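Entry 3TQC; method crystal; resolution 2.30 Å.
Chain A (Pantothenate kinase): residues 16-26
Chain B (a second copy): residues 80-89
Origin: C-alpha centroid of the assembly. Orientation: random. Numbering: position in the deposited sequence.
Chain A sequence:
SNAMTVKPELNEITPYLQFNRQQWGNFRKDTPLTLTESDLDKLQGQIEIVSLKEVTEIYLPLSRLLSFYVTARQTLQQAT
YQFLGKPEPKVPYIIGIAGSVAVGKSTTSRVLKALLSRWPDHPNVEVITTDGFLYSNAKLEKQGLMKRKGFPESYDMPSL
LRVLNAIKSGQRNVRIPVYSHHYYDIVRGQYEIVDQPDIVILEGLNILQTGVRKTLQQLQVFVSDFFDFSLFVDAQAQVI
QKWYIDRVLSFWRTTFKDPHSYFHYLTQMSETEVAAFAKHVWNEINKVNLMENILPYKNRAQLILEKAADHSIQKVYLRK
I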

ATOM      1  N   TYR A  16      11.652   0.323  10.939  1.00 19.26           N
ATOM      2  CA  TYR A  16      11.095  -0.730  11.786  1.00 18.64           C
ATOM      3  C   TYR A  16      11.573  -0.619  13.229  1.00 19.21           C
ATOM      4  O   TYR A  16      12.766  -0.428  13.489  1.00 19.31           O
ATOM      5  CB  TYR A  16      11.525  -2.097  11.265  1.00 18.62           C
ATOM      6  CG  TYR A  16      10.903  -2.471   9.951  1.00 18.76           C
ATOM      7  CD1 TYR A  16       9.656  -3.063   9.921  1.00 19.68           C
ATOM      8  CD2 TYR A  16      11.552  -2.213   8.745  1.00 20.41           C
ATOM      9  CE1 TYR A  16       9.059  -3.403   8.758  1.00 20.13           C
ATOM     10  CE2 TYR A  16      10.964  -2.560   7.549  1.00 21.90           C
ATOM     11  CZ  TYR A  16       9.703  -3.159   7.565  1.00 22.35           C
ATOM     12  OH  TYR A  16       9.051  -3.523   6.409  1.00 24.61           O
ATOM     13  N   LEU A  17      10.621  -0.729  14.147  1.00 18.86           N
ATOM     14  CA  LEU A  17      10.901  -1.091  15.528  1.00 19.87           C
ATOM     15  C   LEU A  17      11.421  -2.522  15.529  1.00 20.31           C
ATOM     16  O   LEU A  17      10.968  -3.360  14.753  1.00 19.40           O
ATOM     17  CB  LEU A  17       9.642  -1.007  16.393  1.00 19.08           C
ATOM     18  CG  LEU A  17       9.061   0.387  16.645  1.00 19.63           C
ATOM     19  CD1 LEU A  17       7.900   0.339  17.608  1.00 18.86           C
ATOM     20  CD2 LEU A  17      10.124   1.340  17.153  1.00 20.77           C
ATOM     21  N   GLN A  18      12.361  -2.805  16.409  1.00 21.59           N
ATOM     22  CA  GLN A  18      13.026  -4.087  16.385  1.00 22.84           C
ATOM     23  C   GLN A  18      13.002  -4.714  17.766  1.00 23.14           C
ATOM     24  O   GLN A  18      13.383  -4.069  18.734  1.00 23.77           O
ATOM     25  CB  GLN A  18      14.449  -3.883  15.905  1.00 24.16           C
ATOM     26  CG  GLN A  18      14.941  -4.984  15.023  1.00 27.20           C
ATOM     27  CD  GLN A  18      16.374  -4.763  14.564  1.00 31.17           C
ATOM     28  OE1 GLN A  18      16.682  -3.767  13.905  1.00 31.42           O
ATOM     29  NE2 GLN A  18      17.260  -5.696  14.923  1.00 35.26           N
ATOM     30  N   PHE A  19      12.535  -5.960  17.843  1.00 22.69           N
ATOM     31  CA  PHE A  19      12.477  -6.714  19.102  1.00 23.67           C
ATOM     32  C   PHE A  19      13.149  -8.067  18.991  1.00 24.14           C
ATOM     33  O   PHE A  19      12.829  -8.845  18.092  1.00 23.24           O
ATOM     34  CB  PHE A  19      11.030  -7.005  19.500  1.00 22.88           C
ATOM     35  CG  PHE A  19      10.132  -5.816  19.466  1.00 21.71           C
ATOM     36  CD1 PHE A  19       9.824  -5.130  20.636  1.00 22.99           C
ATOM     37  CD2 PHE A  19       9.567  -5.397  18.278  1.00 19.96           C
ATOM     38  CE1 PHE A  19       8.978  -4.039  20.626  1.00 20.88           C
ATOM     39  CE2 PHE A  19       8.717  -4.303  18.259  1.00 20.22           C
ATOM     40  CZ  PHE A  19       8.419  -3.627  19.447  1.00 21.12           C
ATOM     41  N   ASN A  20      14.062  -8.371  19.905  1.00 25.61           N
ATOM     42  CA  ASN A  20      14.424  -9.758  20.122  1.00 26.39           C
ATOM     43  C   ASN A  20      13.354 -10.358  21.032  1.00 27.35           C
ATOM     44  O   ASN A  20      12.425  -9.665  21.482  1.00 25.52           O
ATOM     45  CB  ASN A  20      15.826  -9.912  20.702  1.00 27.97           C
ATOM     46  CG  ASN A  20      15.967  -9.326  22.102  1.00 28.54           C
ATOM     47  OD1 ASN A  20      14.985  -9.034  22.779  1.00 26.43           O
ATOM     48  ND2 ASN A  20      17.203  -9.157  22.536  1.00 29.68           N
ATOM     49  N   ARG A  21      13.495 -11.647  21.296  1.00 29.35           N
ATOM     50  CA  ARG A  21      12.512 -12.385  22.059  1.00 31.07           C
ATOM     51  C   ARG A  21      12.275 -11.810  23.466  1.00 32.91           C
ATOM     52  O   ARG A  21      11.135 -11.660  23.895  1.00 32.96           O
ATOM     53  CB  ARG A  21      12.929 -13.850  22.135  1.00 32.50           C
ATOM     54  CG  ARG A  21      11.783 -14.781  21.928  1.00 33.29           C
ATOM     55  CD  ARG A  21      12.124 -16.158  22.410  1.00 37.11           C
ATOM     56  NE  ARG A  21      10.919 -16.806  22.916  1.00 38.91           N
ATOM     57  CZ  ARG A  21       9.965 -17.331  22.158  1.00 36.87           C
ATOM     58  NH1 ARG A  21      10.060 -17.319  20.829  1.00 34.12           N
ATOM     59  NH2 ARG A  21       8.914 -17.894  22.745  1.00 37.92           N
ATOM     60  N   GLN A  22      13.341 -11.473  24.180  1.00 35.31           N
ATOM     61  CA  GLN A  22      13.192 -10.890  25.510  1.00 37.28           C
ATOM     62  C   GLN A  22      12.444  -9.552  25.447  1.00 36.40           C
ATOM     63  O   GLN A  22      11.591  -9.262  26.300  1.00 36.33           O
ATOM     64  CB  GLN A  22      14.565 -10.717  26.176  1.00 39.62           C
ATOM     65  CG  GLN A  22      14.544 -10.013  27.549  1.00 43.00           C
ATOM     66  CD  GLN A  22      14.465  -8.482  27.447  1.00 46.01           C
ATOM     67  OE1 GLN A  22      14.995  -7.878  26.501  1.00 47.69           O
ATOM     68  NE2 GLN A  22      13.794  -7.850  28.421  1.00 46.60           N
ATOM     69  N   GLN A  23      12.759  -8.745  24.439  1.00 35.36           N
ATOM     70  CA  GLN A  23      12.128  -7.434  24.290  1.00 34.70           C
ATOM     71  C   GLN A  23      10.665  -7.571  23.924  1.00 34.30           C
ATOM     72  O   GLN A  23       9.844  -6.750  24.320  1.00 33.92           O
ATOM     73  CB  GLN A  23      12.834  -6.607  23.222  1.00 33.90           C
ATOM     74  CG  GLN A  23      14.139  -6.019  23.674  1.00 34.32           C
ATOM     75  CD  GLN A  23      15.000  -5.559  22.524  1.00 33.02           C
ATOM     76  OE1 GLN A  23      14.816  -5.977  21.383  1.00 30.77           O
ATOM     77  NE2 GLN A  23      15.951  -4.690  22.818  1.00 32.81           N
ATOM     78  N   TRP A  24      10.344  -8.595  23.139  1.00 34.49           N
ATOM     79  CA  TRP A  24       8.959  -8.908  22.847  1.00 34.38           C
ATOM     80  C   TRP A  24       8.213  -9.279  24.150  1.00 36.57           C
ATOM     81  O   TRP A  24       7.055  -8.913  24.324  1.00 36.29           O
ATOM     82  CB  TRP A  24       8.866 -10.025  21.801  1.00 33.48           C
ATOM     83  CG  TRP A  24       7.520 -10.185  21.264  1.00 31.58           C
ATOM     84  CD1 TRP A  24       6.621 -11.163  21.576  1.00 31.80           C
ATOM     85  CD2 TRP A  24       6.873  -9.325  20.328  1.00 30.31           C
ATOM     86  NE1 TRP A  24       5.455 -10.970  20.873  1.00 31.35           N
ATOM     87  CE2 TRP A  24       5.582  -9.842  20.108  1.00 29.70           C
ATOM     88  CE3 TRP A  24       7.262  -8.171  19.643  1.00 30.19           C
ATOM     89  CZ2 TRP A  24       4.680  -9.238  19.249  1.00 29.10           C
ATOM     90  CZ3 TRP A  24       6.369  -7.574  18.793  1.00 28.55           C
ATOM     91  CH2 TRP A  24       5.092  -8.110  18.599  1.00 28.62           C
ATOM     92  N   GLY A  25       8.892  -9.959  25.071  1.00 39.15           N
ATOM     93  CA  GLY A  25       8.317 -10.287  26.387  1.00 41.70           C
ATOM     94  C   GLY A  25       8.003  -9.132  27.345  1.00 43.80           C
ATOM     95  O   GLY A  25       7.487  -9.370  28.439  1.00 45.65           O
ATOM     96  N   ASN A  26       8.339  -7.893  26.975  1.00 44.55           N
ATOM     97  CA  ASN A  26       7.794  -6.703  27.655  1.00 45.79           C
ATOM     98  C   ASN A  26       6.582  -6.168  26.877  1.00 44.70           C
ATOM     99  O   ASN A  26       5.423  -6.389  27.249  1.00 45.58           O
ATOM    100  CB  ASN A  26       8.840  -5.582  27.781  1.00 46.60           C
ATOM    101  CG  ASN A  26      10.055  -5.983  28.610  1.00 49.25           C
ATOM    102  OD1 ASN A  26      10.176  -5.623  29.789  1.00 51.32           O
ATOM    103  ND2 ASN A  26      10.969  -6.721  27.990  1.00 50.23           N
TER
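Chain B (80-89) TYQFLGKPEP

Residues 80-89 of chain B pack against a strand of chain A that includes Leu17(A) to Phe19(A), and the short helix that follows it, burying 468 Å² between the two stretches. The chain B segment begins in the last turn of a helix and leaves helical phi/psi at Gly85(B), whose positive phi (62°) closes a Schellman motif: Gly85(B) N bonds to Gln82(B) O (3.2 Å) and Lys86(B) N to Tyr81(B) O (2.9 Å). From there Lys86(B) continues in an extended conformation (-115/128), and the chain from Gly85(B) to Pro89(B) runs roughly antiparallel to the chain A strand, after a helix end that runs roughly along it. Two CA pairs mark the register: Gly85(B) CA lies 6.1 Å from Asn26(A) CA and Lys86(B) CA 8.3 Å from Leu17(A) CA.

Alternation along the strand sets the contact. Leu17(A) and Phe19(A) direct their CA-to-CB bonds toward chain B, whereas that of Tyr16(A) points away. Leu17(A), in an m,t rotamer, places CD1 over one face of the Tyr81(B) ring, 3.8 Å from its centroid and 3.4 Å from Tyr81(B) CZ, while its other methyl, CD2, comes within 3.9 Å of Glu88(B) CD. Tyr81(B) starts sideways, but its m chi1 brings the ring nearer to chain A.

Lys86(B) is the central side chain. Two successive m torsions bend it at its base and two t torsions then extend it past Phe19(A), with Lys86(B) CE 3.2 Å from Phe19(A) CE1. The ammonium group thereby reaches the strand backbone, where Lys86(B) NZ donates a hydrogen bond to Gln18(A) O (3.0 Å). It also makes an off-centre cation-pi contact, with NZ 4.7 Å from the centroid of the Phe19(A) ring. Water 1 joins the same corner, accepting from Gln18(A) N (2.8 Å), donating to Glu88(B) OE2 (3.1 Å) and accepting a weak bond from Lys86(B) NZ (3.3 Å).

Leu84(B), also m,t, packs on two aromatic rings: its CD1 lies 3.7 Å and its CD2 3.9 Å from Phe19(A) CZ, and CD2 is also 4.1 Å from Trp24(A) CZ3. The CA-to-CB bond of Trp24(A) points away, yet the indole is long enough to come back within reach.

The helix of chain A is fixed by a reciprocal pair. Asn20(A), with chi1 p, caps it through OD1, which accepts from Gln23(A) N (2.8 Å), and Gln23(A) OE1 accepts from Asn20(A) N (2.9 Å). Carbonyls at and beyond the end of this helix meet carbonyls of chain B, and as acceptors cannot bond one another; a water between each pair donates to both: water 2 to Gln23(A) O (2.9 Å) and Leu84(B) O (2.8 Å), and water 3 to Asn26(A) O (2.9 Å) and Phe83(B) O (3.3 Å).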

ATOM      1  N   THR B  80       0.270   1.698  21.343  1.00 22.31           N
ATOM      2  CA  THR B  80       1.078   0.528  20.980  1.00 22.10           C
ATOM      3  C   THR B  80       2.490   0.607  21.507  1.00 22.46           C
ATOM      4  O   THR B  80       3.034  -0.396  21.929  1.00 23.03           O
ATOM      5  CB  THR B  80       1.136   0.298  19.462  1.00 20.84           C
ATOM      6  OG1 THR B  80       1.617   1.481  18.813  1.00 21.11           O
ATOM      7  CG2 THR B  80      -0.222  -0.043  18.947  1.00 19.78           C
ATOM      8  N   TYR B  81       3.091   1.792  21.501  1.00 23.05           N
ATOM      9  CA  TYR B  81       4.445   1.928  22.054  1.00 24.19           C
ATOM     10  C   TYR B  81       4.463   1.751  23.577  1.00 26.22           C
ATOM     11  O   TYR B  81       5.413   1.197  24.132  1.00 27.28           O
ATOM     12  CB  TYR B  81       5.066   3.266  21.660  1.00 23.89           C
ATOM     13  CG  TYR B  81       5.552   3.316  20.239  1.00 22.87           C
ATOM     14  CD1 TYR B  81       6.770   3.879  19.926  1.00 23.19           C
ATOM     15  CD2 TYR B  81       4.807   2.776  19.207  1.00 22.26           C
ATOM     16  CE1 TYR B  81       7.217   3.923  18.614  1.00 22.46           C
ATOM     17  CE2 TYR B  81       5.238   2.827  17.917  1.00 21.37           C
ATOM     18  CZ  TYR B  81       6.438   3.397  17.617  1.00 20.99           C
ATOM     19  OH  TYR B  81       6.855   3.421  16.307  1.00 20.68           O
ATOM     20  N   GLN B  82       3.418   2.223  24.256  1.00 26.97           N
ATOM     21  CA  GLN B  82       3.261   1.952  25.683  1.00 28.91           C
ATOM     22  C   GLN B  82       3.234   0.422  25.875  1.00 29.04           C
ATOM     23  O   GLN B  82       3.993  -0.130  26.678  1.00 29.96           O
ATOM     24  CB  GLN B  82       1.970   2.602  26.240  1.00 29.63           C
ATOM     25  CG  GLN B  82       1.783   2.438  27.777  1.00 34.12           C
ATOM     26  CD  GLN B  82       0.331   2.614  28.273  1.00 37.64           C
ATOM     27  OE1 GLN B  82      -0.469   3.350  27.692  1.00 38.76           O
ATOM     28  NE2 GLN B  82      -0.000   1.926  29.368  1.00 41.77           N
ATOM     29  N   PHE B  83       2.370  -0.256  25.115  1.00 27.68           N
ATOM     30  CA  PHE B  83       2.234  -1.703  25.225  1.00 28.25           C
ATOM     31  C   PHE B  83       3.507  -2.446  24.814  1.00 28.46           C
ATOM     32  O   PHE B  83       3.868  -3.432  25.429  1.00 29.66           O
ATOM     33  CB  PHE B  83       1.066  -2.226  24.385  1.00 27.66           C
ATOM     34  CG  PHE B  83       1.046  -3.719  24.278  1.00 28.11           C
ATOM     35  CD1 PHE B  83       0.819  -4.495  25.402  1.00 31.19           C
ATOM     36  CD2 PHE B  83       1.296  -4.350  23.073  1.00 27.79           C
ATOM     37  CE1 PHE B  83       0.816  -5.886  25.325  1.00 32.32           C
ATOM     38  CE2 PHE B  83       1.300  -5.744  22.982  1.00 29.54           C
ATOM     39  CZ  PHE B  83       1.061  -6.511  24.104  1.00 30.80           C
ATOM     40  N   LEU B  84       4.181  -1.981  23.769  1.00 27.49           N
ATOM     41  CA  LEU B  84       5.403  -2.647  23.315  1.00 27.92           C
ATOM     42  C   LEU B  84       6.618  -2.262  24.144  1.00 29.04           C
ATOM     43  O   LEU B  84       7.694  -2.817  23.939  1.00 29.06           O
ATOM     44  CB  LEU B  84       5.674  -2.339  21.842  1.00 26.50           C
ATOM     45  CG  LEU B  84       4.677  -2.969  20.883  1.00 25.46           C
ATOM     46  CD1 LEU B  84       4.875  -2.412  19.492  1.00 25.26           C
ATOM     47  CD2 LEU B  84       4.855  -4.461  20.896  1.00 26.46           C
ATOM     48  N   GLY B  85       6.442  -1.318  25.068  1.00 30.19           N
ATOM     49  CA  GLY B  85       7.537  -0.825  25.887  1.00 31.82           C
ATOM     50  C   GLY B  85       8.627  -0.178  25.055  1.00 31.53           C
ATOM     51  O   GLY B  85       9.798  -0.449  25.249  1.00 32.67           O
ATOM     52  N   LYS B  86       8.237   0.672  24.117  1.00 31.02           N
ATOM     53  CA  LYS B  86       9.195   1.346  23.235  1.00 31.26           C
ATOM     54  C   LYS B  86       9.159   2.847  23.495  1.00 31.70           C
ATOM     55  O   LYS B  86       8.090   3.440  23.518  1.00 31.73           O
ATOM     56  CB  LYS B  86       8.895   1.041  21.765  1.00 29.50           C
ATOM     57  CG  LYS B  86       9.321  -0.362  21.305  1.00 30.72           C
ATOM     58  CD  LYS B  86      10.848  -0.508  21.250  1.00 32.68           C
ATOM     59  CE  LYS B  86      11.306  -1.887  20.804  1.00 33.30           C
ATOM     60  NZ  LYS B  86      12.800  -2.010  20.846  1.00 34.96           N
ATOM     61  N   PRO B  87      10.327   3.461  23.733  1.00 33.23           N
ATOM     62  CA  PRO B  87      10.329   4.889  24.028  1.00 33.68           C
ATOM     63  C   PRO B  87      10.474   5.755  22.783  1.00 32.81           C
ATOM     64  O   PRO B  87      10.403   6.984  22.886  1.00 33.28           O
ATOM     65  CB  PRO B  87      11.550   5.045  24.941  1.00 35.69           C
ATOM     66  CG  PRO B  87      12.515   4.006  24.435  1.00 35.63           C
ATOM     67  CD  PRO B  87      11.661   2.855  23.932  1.00 34.36           C
ATOM     68  N   GLU B  88      10.664   5.131  21.623  1.00 31.74           N
ATOM     69  CA  GLU B  88      10.922   5.872  20.414  1.00 31.20           C
ATOM     70  C   GLU B  88       9.747   6.790  20.104  1.00 30.25           C
ATOM     71  O   GLU B  88       8.595   6.433  20.328  1.00 29.53           O
ATOM     72  CB  GLU B  88      11.188   4.938  19.221  1.00 30.76           C
ATOM     73  CG  GLU B  88      12.592   4.336  19.183  1.00 33.23           C
ATOM     74  CD  GLU B  88      12.655   2.884  19.631  1.00 36.88           C
ATOM     75  OE1 GLU B  88      11.808   2.466  20.457  1.00 36.91           O
ATOM     76  OE2 GLU B  88      13.566   2.162  19.145  1.00 39.19           O
ATOM     77  N   PRO B  89      10.036   7.985  19.584  1.00 29.84           N
ATOM     78  CA  PRO B  89       8.947   8.878  19.251  1.00 28.83           C
ATOM     79  C   PRO B  89       8.264   8.467  17.961  1.00 26.85           C
ATOM     80  O   PRO B  89       8.782   7.636  17.210  1.00 25.95           O
ATOM     81  CB  PRO B  89       9.633  10.229  19.083  1.00 29.47           C
ATOM     82  CG  PRO B  89      11.051   9.933  18.795  1.00 30.46           C
ATOM     83  CD  PRO B  89      11.352   8.536  19.228  1.00 30.68           C
TER
HETATM   84  O   HOH W   1      13.507  -0.693  17.924  1.00 15.69           O
HETATM   85  O   HOH W   2      10.284  -3.852  24.355  1.00 17.46           O
HETATM   86  O   HOH W   3       3.778  -4.436  28.567  1.00 32.29           O